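Local coordinates for protein putative adhesin (Bacteroides thetaiotaomicron, PDB 4QDG) that is a putative lipoprotein adhesin of the FimB/Mfa2 family, probably serving in the pili of this gut bacterium, at residues 68-82 and 125-139. Residues are numbered along the deposited sequence; the frame is centred on the assembly and turned at random. Where two conformers were deposited one is given.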
# COMPACT_ATOMS: atom_id res chain seq x y z
N LYS A 68 -18.56 10.60 -16.80
CA LYS A 68 -19.96 10.90 -17.00
C LYS A 68 -20.74 9.60 -17.01
O LYS A 68 -20.40 8.70 -17.78
CB LYS A 68 -20.12 11.67 -18.30
CG LYS A 68 -21.54 12.08 -18.64
CD LYS A 68 -21.58 12.79 -20.02
CE LYS A 68 -21.52 11.86 -21.21
NZ LYS A 68 -22.80 11.13 -21.42
N LEU A 69 -21.73 9.48 -16.12
CA LEU A 69 -22.56 8.28 -16.07
C LEU A 69 -24.01 8.63 -16.25
O LEU A 69 -24.59 9.31 -15.41
CB LEU A 69 -22.37 7.47 -14.77
CG LEU A 69 -21.03 6.79 -14.52
CD1 LEU A 69 -20.93 6.31 -13.07
CD2 LEU A 69 -20.84 5.61 -15.43
N ASP A 70 -24.62 8.12 -17.33
CA ASP A 70 -26.05 8.25 -17.56
C ASP A 70 -26.73 7.20 -16.68
O ASP A 70 -26.42 6.02 -16.79
CB ASP A 70 -26.41 8.09 -19.05
CG ASP A 70 -26.00 9.30 -19.86
OD1 ASP A 70 -26.56 10.39 -19.62
OD2 ASP A 70 -25.09 9.16 -20.69
N LEU A 71 -27.57 7.65 -15.74
CA LEU A 71 -28.23 6.76 -14.79
C LEU A 71 -29.67 7.14 -14.56
O LEU A 71 -30.02 8.32 -14.59
CB LEU A 71 -27.49 6.77 -13.42
CG LEU A 71 -26.08 6.15 -13.36
CD1 LEU A 71 -25.40 6.49 -12.08
CD2 LEU A 71 -26.12 4.64 -13.60
N LYS A 72 -30.50 6.13 -14.30
CA LYS A 72 -31.90 6.29 -13.92
C LYS A 72 -31.92 7.05 -12.57
O LYS A 72 -31.11 6.71 -11.70
CB LYS A 72 -32.57 4.91 -13.81
CG LYS A 72 -34.03 4.93 -13.36
CD LYS A 72 -34.52 3.53 -12.94
CE LYS A 72 -34.20 3.17 -11.50
NZ LYS A 72 -34.32 1.70 -11.27
N GLN A 73 -32.80 8.08 -12.42
CA GLN A 73 -32.92 8.89 -11.21
C GLN A 73 -32.83 8.00 -9.96
O GLN A 73 -33.51 6.99 -9.87
CB GLN A 73 -34.24 9.71 -11.22
CG GLN A 73 -34.29 10.86 -10.20
CD GLN A 73 -35.55 11.70 -10.27
OE1 GLN A 73 -36.19 11.86 -11.33
NE2 GLN A 73 -35.90 12.31 -9.16
N GLY A 74 -31.97 8.39 -9.02
CA GLY A 74 -31.80 7.64 -7.78
C GLY A 74 -30.55 7.96 -6.98
O GLY A 74 -29.72 8.78 -7.39
N ASN A 75 -30.43 7.29 -5.83
CA ASN A 75 -29.28 7.44 -4.93
C ASN A 75 -28.40 6.21 -5.14
O ASN A 75 -28.90 5.09 -5.03
CB ASN A 75 -29.77 7.61 -3.48
CG ASN A 75 -28.70 7.91 -2.47
OD1 ASN A 75 -27.78 8.71 -2.68
ND2 ASN A 75 -28.83 7.32 -1.29
N TYR A 76 -27.13 6.42 -5.55
CA TYR A 76 -26.20 5.32 -5.86
C TYR A 76 -24.98 5.30 -4.97
O TYR A 76 -24.62 6.34 -4.42
CB TYR A 76 -25.73 5.39 -7.32
CG TYR A 76 -26.83 5.14 -8.32
CD1 TYR A 76 -27.67 6.18 -8.74
CD2 TYR A 76 -27.02 3.88 -8.88
CE1 TYR A 76 -28.70 5.96 -9.65
CE2 TYR A 76 -28.03 3.65 -9.82
CZ TYR A 76 -28.86 4.70 -10.21
OH TYR A 76 -29.86 4.50 -11.14
N HIS A 77 -24.32 4.12 -4.84
CA HIS A 77 -23.08 3.95 -4.10
C HIS A 77 -22.03 3.44 -5.09
O HIS A 77 -22.27 2.45 -5.79
CB HIS A 77 -23.22 3.03 -2.89
CG HIS A 77 -21.96 2.96 -2.07
ND1 HIS A 77 -21.58 4.00 -1.22
CD2 HIS A 77 -21.00 2.00 -2.04
CE1 HIS A 77 -20.41 3.65 -0.72
NE2 HIS A 77 -20.03 2.44 -1.17
N PHE A 78 -20.95 4.21 -5.23
CA PHE A 78 -19.87 3.94 -6.18
C PHE A 78 -18.62 3.46 -5.49
O PHE A 78 -18.23 4.02 -4.48
CB PHE A 78 -19.54 5.22 -6.96
CG PHE A 78 -20.72 5.76 -7.72
CD1 PHE A 78 -21.02 5.29 -9.00
CD2 PHE A 78 -21.50 6.78 -7.18
CE1 PHE A 78 -22.11 5.81 -9.71
CE2 PHE A 78 -22.57 7.31 -7.91
CZ PHE A 78 -22.87 6.81 -9.16
N VAL A 79 -17.98 2.44 -6.05
CA VAL A 79 -16.73 1.92 -5.51
C VAL A 79 -15.69 2.03 -6.59
O VAL A 79 -15.93 1.58 -7.70
CB VAL A 79 -16.85 0.47 -4.92
CG1 VAL A 79 -15.52 0.01 -4.33
CG2 VAL A 79 -17.94 0.39 -3.84
N ALA A 80 -14.55 2.65 -6.28
CA ALA A 80 -13.44 2.79 -7.24
C ALA A 80 -12.23 2.01 -6.80
O ALA A 80 -11.89 1.97 -5.60
CB ALA A 80 -13.05 4.25 -7.42
N TYR A 81 -11.58 1.36 -7.78
CA TYR A 81 -10.32 0.66 -7.57
C TYR A 81 -9.33 1.14 -8.55
O TYR A 81 -9.67 1.32 -9.71
CB TYR A 81 -10.45 -0.87 -7.70
CG TYR A 81 -11.16 -1.55 -6.55
CD1 TYR A 81 -10.49 -1.87 -5.38
CD2 TYR A 81 -12.49 -1.91 -6.65
CE1 TYR A 81 -11.13 -2.53 -4.33
CE2 TYR A 81 -13.14 -2.58 -5.62
CZ TYR A 81 -12.46 -2.90 -4.46
OH TYR A 81 -13.12 -3.55 -3.46
N GLY A 82 -8.11 1.33 -8.08
CA GLY A 82 -6.97 1.67 -8.91
C GLY A 82 -5.99 0.52 -8.87
O GLY A 82 -5.77 -0.06 -7.81
N GLY A 125 0.72 -0.74 -7.50
CA GLY A 125 -0.12 0.06 -6.61
C GLY A 125 -1.58 -0.34 -6.62
O GLY A 125 -2.15 -0.60 -7.68
N LEU A 126 -2.17 -0.47 -5.42
CA LEU A 126 -3.59 -0.79 -5.27
C LEU A 126 -4.24 0.39 -4.58
O LEU A 126 -3.76 0.83 -3.53
CB LEU A 126 -3.84 -2.12 -4.52
CG LEU A 126 -5.31 -2.52 -4.36
CD1 LEU A 126 -5.92 -2.90 -5.72
CD2 LEU A 126 -5.46 -3.65 -3.35
N TYR A 127 -5.28 0.95 -5.20
CA TYR A 127 -5.99 2.13 -4.70
C TYR A 127 -7.46 1.82 -4.52
O TYR A 127 -8.00 0.96 -5.21
CB TYR A 127 -5.77 3.34 -5.63
CG TYR A 127 -4.32 3.73 -5.78
CD1 TYR A 127 -3.49 3.07 -6.68
CD2 TYR A 127 -3.77 4.77 -5.04
CE1 TYR A 127 -2.14 3.40 -6.81
CE2 TYR A 127 -2.43 5.16 -5.21
CZ TYR A 127 -1.62 4.45 -6.08
OH TYR A 127 -0.29 4.80 -6.24
N TRP A 128 -8.08 2.47 -3.53
CA TRP A 128 -9.48 2.25 -3.21
C TRP A 128 -10.12 3.51 -2.66
O TRP A 128 -9.51 4.24 -1.91
CB TRP A 128 -9.63 1.10 -2.18
CG TRP A 128 -11.04 0.85 -1.74
CD1 TRP A 128 -11.96 0.05 -2.34
CD2 TRP A 128 -11.71 1.47 -0.63
NE1 TRP A 128 -13.15 0.11 -1.67
CE2 TRP A 128 -13.02 0.97 -0.61
CE3 TRP A 128 -11.31 2.37 0.37
CZ2 TRP A 128 -13.94 1.33 0.38
CZ3 TRP A 128 -12.23 2.74 1.35
CH2 TRP A 128 -13.52 2.22 1.35
N GLY A 129 -11.40 3.68 -2.99
CA GLY A 129 -12.26 4.73 -2.49
C GLY A 129 -13.71 4.41 -2.81
O GLY A 129 -13.99 3.59 -3.69
N GLU A 130 -14.64 5.06 -2.11
CA GLU A 130 -16.08 4.88 -2.35
C GLU A 130 -16.85 6.20 -2.10
O GLU A 130 -16.34 7.09 -1.40
CB GLU A 130 -16.66 3.73 -1.52
CG GLU A 130 -16.51 3.91 -0.02
CD GLU A 130 -17.17 2.85 0.85
OE1 GLU A 130 -17.56 1.79 0.30
OE2 GLU A 130 -17.31 3.09 2.07
N LEU A 131 -18.07 6.30 -2.65
CA LEU A 131 -18.90 7.47 -2.53
C LEU A 131 -20.38 7.14 -2.76
O LEU A 131 -20.70 6.37 -3.66
CB LEU A 131 -18.42 8.52 -3.58
CG LEU A 131 -19.13 9.89 -3.58
CD1 LEU A 131 -18.61 10.77 -2.48
CD2 LEU A 131 -19.00 10.57 -4.94
N THR A 132 -21.26 7.72 -1.94
CA THR A 132 -22.72 7.63 -2.11
C THR A 132 -23.15 8.97 -2.70
O THR A 132 -22.75 10.03 -2.20
CB THR A 132 -23.47 7.27 -0.81
OG1 THR A 132 -22.96 6.06 -0.31
CG2 THR A 132 -24.94 7.08 -1.03
N LEU A 133 -23.89 8.92 -3.82
CA LEU A 133 -24.27 10.17 -4.48
C LEU A 133 -25.58 9.99 -5.24
O LEU A 133 -25.78 8.99 -5.94
CB LEU A 133 -23.11 10.64 -5.42
CG LEU A 133 -23.32 11.82 -6.38
CD1 LEU A 133 -23.49 13.16 -5.62
CD2 LEU A 133 -22.15 11.93 -7.35
N ALA A 134 -26.49 10.97 -5.05
CA ALA A 134 -27.76 11.00 -5.75
C ALA A 134 -27.54 11.65 -7.12
O ALA A 134 -26.70 12.54 -7.27
CB ALA A 134 -28.81 11.76 -4.95
N THR A 135 -28.27 11.17 -8.12
CA THR A 135 -28.19 11.69 -9.49
C THR A 135 -28.88 13.03 -9.59
O THR A 135 -29.72 13.37 -8.75
CB THR A 135 -28.85 10.71 -10.47
OG1 THR A 135 -30.23 10.56 -10.11
CG2 THR A 135 -28.14 9.37 -10.53
N ALA A 136 -28.56 13.78 -10.65
CA ALA A 136 -29.20 15.05 -10.93
C ALA A 136 -29.37 15.24 -12.42
O ALA A 136 -28.74 14.53 -13.22
CB ALA A 136 -28.38 16.19 -10.34
N ASP A 137 -30.27 16.16 -12.81
CA ASP A 137 -30.42 16.58 -14.19
C ASP A 137 -29.13 17.28 -14.58
O ASP A 137 -28.62 18.09 -13.81
CB ASP A 137 -31.61 17.53 -14.34
CG ASP A 137 -32.96 16.84 -14.35
OD1 ASP A 137 -33.01 15.63 -14.67
OD2 ASP A 137 -33.97 17.52 -14.07
N LEU A 138 -28.55 16.89 -15.74
CA LEU A 138 -27.28 17.41 -16.25
C LEU A 138 -26.09 17.06 -15.34
O LEU A 138 -25.10 17.83 -15.27
CB LEU A 138 -27.36 18.93 -16.50
CG LEU A 138 -27.00 19.38 -17.90
CD1 LEU A 138 -27.78 18.61 -18.97
CD2 LEU A 138 -27.20 20.87 -18.03
N TYR A 139 -26.18 15.86 -14.71
CA TYR A 139 -25.18 15.17 -13.90
C TYR A 139 -24.76 15.90 -12.62
O TYR A 139 -24.17 16.98 -12.68
CB TYR A 139 -23.90 14.79 -14.72
CG TYR A 139 -24.21 14.23 -16.10
CD1 TYR A 139 -24.61 12.90 -16.26
CD2 TYR A 139 -24.23 15.05 -17.22
CE1 TYR A 139 -24.99 12.41 -17.51
CE2 TYR A 139 -24.62 14.57 -18.47
CZ TYR A 139 -24.97 13.24 -18.61
OH TYR A 139 -25.30 12.75 -19.84
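The Tyr139 ring carries Lys68 on one face, CG lying 3.7 Å from the ring centroid, and meets Asp70 at its edge, where Tyr139 OH donates to Asp70 OD1 at 2.7 Å on the syn side. Lys68 NZ, brought back by bends at chi3 and chi4, forms a salt bridge with Asp70 OD2 and only a weak bond to Tyr139 OH. The His77 ring is gripped edge-on at both nitrogens: ND1 shares a 2.6 Å hydrogen bond with Thr132 OG1, and NE2 donates to Glu130 OE1 at 2.9 Å. The carboxylate stands almost upright to the imidazole, planes 84° apart, and OE1 also bonds Tyr103. Trp128 presents its CD1 edge to Tyr81 CE1 at 3.4 Å, the Tyr81 ring inclined at 59° to the five-membered ring. Paired backbone bonds at Tyr76-Leu133, Phe78-Leu131, Ala80-Gly129 and Gly82-Tyr127 join antiparallel strands 75-82 and 127-134, consistent with a transthyretin-like beta fold; strand 38-44 flanks 75-82 on its other side. Phe78 and Leu133 lie on the opposite face from His77 and pack with Val15. Where 75-82 begins, Thr135 OG1 accepts from Gly74 N at 3.0 Å and bonds His13; its chi1 of 61° leaves CG2 against Tyr76 CE1. At the other end, Gly82 lies near the magnesium ion bound by Asp36, Cys37, Cys86 and His124.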